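Side-chain contacts in vaginolysin (Gardnerella vaginalis, PDB 5IMY), which probably acts as a secreted cholesterol-dependent cytolysin, binding cholesterol in host membranes and breaching them through inserted transmembrane beta strands: residues K292-T295 with E296-I300; A281-A284 with A285-V289. One frame throughout, in Å; residues are numbered along the deposited sequence.

Contact 1: residues K292-T295 with E296-I300; sequences KPNT and EFHRI
Asn294 lies across one face of the His298 imidazole. Its CA makes a CH-pi contact with that ring, 4.1 Å from the centroid. The amide follows the same face but is displaced toward the rim, with amide and imidazole planes inclined by 43° rather than stacked; its exact placement is doubtful. His298 CG is anti to the backbone N (chi1 -169°), which swings the ring back over the preceding turn. There Lys292 CB, coming in obliquely, reaches 4.1 Å from His298 CD2, while the rest of the lysine chain leads away.

The contact is a surface turn, entered through a cis peptide before Pro293, that feeds into the short helix 298-301. By its place between strands 263-271 and 305-311, this helix probably belongs to the second of the two helical clusters that, in relatives, unfold into membrane-spanning beta hairpins.

A backbone bond joins the two parts: Arg299 N donates to Thr295 O at 3.2 Å with an N-H...O angle of 152°, an i to i+4 bond. Arg299 CG lies 3.1 Å from Thr295 O, beside the bonded N, and His298 CB 3.4 Å from the same oxygen. Phe297 turns away from the turn, packing on Asp277 and Ala280, and the CG of Glu296 rests over its ring, 4.0 Å above the plane.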
loop_
_atom_site.group_PDB
_atom_site.type_symbol
_atom_site.label_atom_id
_atom_site.label_comp_id
_atom_site.label_asym_id
_atom_site.label_seq_id
_atom_site.Cartn_x
_atom_site.Cartn_y
_atom_site.Cartn_z
ATOM N N LYS A 292 -0.822 -28.805 -3.133
ATOM C CA LYS A 292 -0.820 -29.542 -1.871
ATOM C C LYS A 292 0.516 -30.294 -1.835
ATOM O O LYS A 292 0.825 -31.025 -2.778
ATOM C CB LYS A 292 -2.000 -30.519 -1.763
ATOM C CG LYS A 292 -2.070 -31.507 -2.921
ATOM C CD LYS A 292 -3.230 -32.479 -2.808
ATOM C CE LYS A 292 -3.195 -33.485 -3.950
ATOM N NZ LYS A 292 -1.858 -34.136 -4.092
ATOM N N PRO A 293 1.324 -30.145 -0.765
ATOM C CA PRO A 293 1.254 -29.611 0.601
ATOM C C PRO A 293 -0.130 -29.208 1.098
ATOM O O PRO A 293 -0.532 -28.050 0.984
ATOM C CB PRO A 293 2.194 -28.411 0.510
ATOM C CG PRO A 293 3.273 -28.878 -0.519
ATOM C CD PRO A 293 2.733 -30.137 -1.190
ATOM N N ASN A 294 -0.836 -30.186 1.665
ATOM C CA ASN A 294 -2.229 -30.052 2.082
ATOM C C ASN A 294 -2.479 -28.850 2.992
ATOM O O ASN A 294 -3.024 -29.007 4.090
ATOM C CB ASN A 294 -2.664 -31.350 2.781
ATOM C CG ASN A 294 -3.781 -32.064 2.049
ATOM O OD1 ASN A 294 -4.910 -32.138 2.537
ATOM N ND2 ASN A 294 -3.474 -32.603 0.876
ATOM N N THR A 295 -2.103 -27.642 2.556
ATOM C CA THR A 295 -2.353 -26.442 3.349
ATOM C C THR A 295 -2.486 -25.198 2.472
ATOM O O THR A 295 -3.592 -24.677 2.301
ATOM C CB THR A 295 -1.237 -26.208 4.381
ATOM O OG1 THR A 295 -0.025 -25.841 3.711
ATOM C CG2 THR A 295 -0.981 -27.442 5.244
ATOM N N GLU A 296 -1.368 -24.731 1.906
ATOM C CA GLU A 296 -1.264 -23.416 1.268
ATOM C C GLU A 296 -2.502 -23.036 0.459
ATOM O O GLU A 296 -3.494 -22.565 1.026
ATOM C CB GLU A 296 -0.015 -23.371 0.380
ATOM C CG GLU A 296 0.250 -22.007 -0.256
ATOM C CD GLU A 296 1.616 -21.922 -0.908
ATOM O OE1 GLU A 296 1.898 -22.736 -1.812
ATOM O OE2 GLU A 296 2.410 -21.040 -0.511
ATOM N N PHE A 297 -2.451 -23.199 -0.866
ATOM C CA PHE A 297 -3.632 -22.992 -1.694
ATOM C C PHE A 297 -4.704 -24.034 -1.427
ATOM O O PHE A 297 -5.851 -23.845 -1.845
ATOM C CB PHE A 297 -3.264 -23.040 -3.179
ATOM C CG PHE A 297 -2.239 -22.024 -3.592
ATOM C CD1 PHE A 297 -2.323 -20.711 -3.164
ATOM C CD2 PHE A 297 -1.190 -22.389 -4.419
ATOM C CE1 PHE A 297 -1.378 -19.781 -3.553
ATOM C CE2 PHE A 297 -0.243 -21.465 -4.809
ATOM C CZ PHE A 297 -0.337 -20.160 -4.376
ATOM N N HIS A 298 -4.348 -25.126 -0.751
ATOM C CA HIS A 298 -5.284 -26.219 -0.527
ATOM C C HIS A 298 -6.594 -25.707 0.054
ATOM O O HIS A 298 -7.677 -26.074 -0.412
ATOM C CB HIS A 298 -4.648 -27.258 0.398
ATOM C CG HIS A 298 -5.414 -28.540 0.479
ATOM N ND1 HIS A 298 -5.979 -28.996 1.650
ATOM C CD2 HIS A 298 -5.713 -29.461 -0.467
ATOM C CE1 HIS A 298 -6.593 -30.144 1.422
ATOM N NE2 HIS A 298 -6.446 -30.448 0.144
ATOM N N ARG A 299 -6.514 -24.832 1.059
ATOM C CA ARG A 299 -7.721 -24.401 1.760
ATOM C C ARG A 299 -8.632 -23.575 0.862
ATOM O O ARG A 299 -9.859 -23.666 0.977
ATOM C CB ARG A 299 -7.350 -23.605 3.013
ATOM C CG ARG A 299 -6.218 -24.221 3.818
ATOM C CD ARG A 299 -6.255 -23.805 5.277
ATOM N NE ARG A 299 -6.158 -22.357 5.447
ATOM C CZ ARG A 299 -5.017 -21.682 5.566
ATOM N NH1 ARG A 299 -3.849 -22.311 5.533
ATOM N NH2 ARG A 299 -5.046 -20.364 5.720
ATOM N N ILE A 300 -8.061 -22.767 -0.034
ATOM C CA ILE A 300 -8.882 -21.979 -0.947
ATOM C C ILE A 300 -9.641 -22.893 -1.900
ATOM O O ILE A 300 -10.815 -22.652 -2.209
ATOM C CB ILE A 300 -8.009 -20.967 -1.712
ATOM C CG1 ILE A 300 -7.211 -20.089 -0.739
ATOM C CG2 ILE A 300 -8.865 -20.105 -2.636
ATOM C CD1 ILE A 300 -8.041 -19.438 0.356
#

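Contact 2: residues A281-A284 with A285-V289; sequences AVEA and AIKGV
Lys287 and Glu283 meet one turn apart at the end of helix 278-286 in a loose salt bridge. Lys287 NZ is 3.5 Å from Glu283 OE2, a weak hydrogen bond, and sits nearer to the Glu283 methylene, 3.2 Å from CG. The two chains cross at an oblique angle, with the ammonium beside CG rather than in front of the carboxylate. Glu283 leaves the backbone with CG anti to N, then bends at chi2 (99°), turning the carboxylate aside to further partners: OE2 is also weakly bonded to Tyr169 OH, and OE1 weakly to Ser171 OG. These weak bonds would probably spread the charge of this buried acid over several partners. The lysine has a second partner too, a cation-pi contact with an aromatic side chain of another protein chain.

Backbone acceptors are paired in helical order. Ala281 O takes Ala285 N at 3.0 Å, Val282 O takes Ile286 N in an almost straight bond (177°), and Glu283 O takes Lys287 N at 3.1 Å. The spacing then shortens to i to i+3: Gly288 N, past the last helical residue, bonds Ala285 O at 2.8 Å, and Gly288 itself adopts a positive phi (80°) as the chain departs. Val289 CB then passes 3.8 Å from Ala284 O.

On another side, Val282 CG1 touches Ile286 CD1 at 4.0 Å, and the isoleucine continues onto Tyr169 of strand 166-173 and onto Val212 and Phe214 of strand 208-223. Ala281 and Ala285 instead face Leu301, so the helix packs on both helix 298-301 and strands 166-173 and 208-223.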
loop_
_atom_site.group_PDB
_atom_site.type_symbol
_atom_site.label_atom_id
_atom_site.label_comp_id
_atom_site.label_asym_id
_atom_site.label_seq_id
_atom_site.Cartn_x
_atom_site.Cartn_y
_atom_site.Cartn_z
ATOM N N ALA A 281 -4.071 -19.555 -6.912
ATOM C CA ALA A 281 -4.532 -20.891 -6.554
ATOM C C ALA A 281 -5.312 -21.525 -7.699
ATOM O O ALA A 281 -5.079 -22.685 -8.056
ATOM C CB ALA A 281 -5.387 -20.830 -5.287
ATOM N N VAL A 282 -6.251 -20.780 -8.286
ATOM C CA VAL A 282 -7.028 -21.306 -9.404
ATOM C C VAL A 282 -6.117 -21.588 -10.592
ATOM O O VAL A 282 -6.192 -22.651 -11.219
ATOM C CB VAL A 282 -8.160 -20.329 -9.774
ATOM C CG1 VAL A 282 -8.711 -20.616 -11.175
ATOM C CG2 VAL A 282 -9.274 -20.414 -8.741
ATOM N N GLU A 283 -5.242 -20.635 -10.920
ATOM C CA GLU A 283 -4.336 -20.824 -12.048
ATOM C C GLU A 283 -3.404 -22.006 -11.807
ATOM O O GLU A 283 -3.067 -22.741 -12.743
ATOM C CB GLU A 283 -3.535 -19.543 -12.292
ATOM C CG GLU A 283 -2.747 -19.543 -13.595
ATOM C CD GLU A 283 -3.445 -18.799 -14.721
ATOM O OE1 GLU A 283 -4.618 -18.405 -14.551
ATOM O OE2 GLU A 283 -2.815 -18.610 -15.785
ATOM N N ALA A 284 -2.978 -22.206 -10.558
ATOM C CA ALA A 284 -2.098 -23.329 -10.247
ATOM C C ALA A 284 -2.815 -24.659 -10.430
ATOM O O ALA A 284 -2.229 -25.622 -10.940
ATOM C CB ALA A 284 -1.565 -23.198 -8.821
ATOM N N ALA A 285 -4.082 -24.736 -10.019
ATOM C CA ALA A 285 -4.854 -25.958 -10.222
ATOM C C ALA A 285 -5.010 -26.265 -11.705
ATOM O O ALA A 285 -4.767 -27.393 -12.147
ATOM C CB ALA A 285 -6.222 -25.829 -9.549
ATOM N N ILE A 286 -5.417 -25.266 -12.494
ATOM C CA ILE A 286 -5.538 -25.443 -13.941
ATOM C C ILE A 286 -4.251 -26.015 -14.519
ATOM O O ILE A 286 -4.279 -26.874 -15.409
ATOM C CB ILE A 286 -5.908 -24.103 -14.609
ATOM C CG1 ILE A 286 -7.350 -23.718 -14.269
ATOM C CG2 ILE A 286 -5.715 -24.176 -16.129
ATOM C CD1 ILE A 286 -7.697 -22.286 -14.623
ATOM N N LYS A 287 -3.107 -25.547 -14.028
ATOM C CA LYS A 287 -1.810 -25.972 -14.538
ATOM C C LYS A 287 -1.371 -27.329 -14.004
ATOM O O LYS A 287 -0.237 -27.741 -14.269
ATOM C CB LYS A 287 -0.742 -24.932 -14.189
ATOM C CG LYS A 287 -0.780 -23.670 -15.028
ATOM C CD LYS A 287 0.515 -22.894 -14.867
ATOM C CE LYS A 287 0.538 -21.636 -15.714
ATOM N NZ LYS A 287 0.007 -20.468 -14.970
ATOM N N GLY A 288 -2.229 -28.032 -13.271
ATOM C CA GLY A 288 -1.796 -29.214 -12.555
ATOM C C GLY A 288 -1.097 -28.809 -11.276
ATOM O O GLY A 288 -1.696 -28.140 -10.429
ATOM N N VAL A 289 0.170 -29.193 -11.127
ATOM C CA VAL A 289 0.990 -28.750 -10.003
ATOM C C VAL A 289 0.422 -29.299 -8.701
ATOM O O VAL A 289 -0.787 -29.224 -8.453
ATOM C CB VAL A 289 1.084 -27.212 -9.963
ATOM C CG1 VAL A 289 1.861 -26.742 -8.736
ATOM C CG2 VAL A 289 1.736 -26.695 -11.237
#

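Contact 2 lies at the end of helix 278-286, and contact 1 leads into helix 298-301, so the two follow in series within the helical segment between strands 263-271 and 305-311. Their centres are 12 Å apart, yet they touch: Phe297 CB packs 3.7 Å from Ala281 CB, joining the approach to helix 298-301 to the body of helix 278-286. Contact 2 is the buried partner, its centre about 11 Å from the centre of the chain, whereas contact 1 is on the surface at about 20 Å. A chain of another protein reaches both. If this region behaves as in its relatives, both would probably be remodelled when the membrane-spanning strands form.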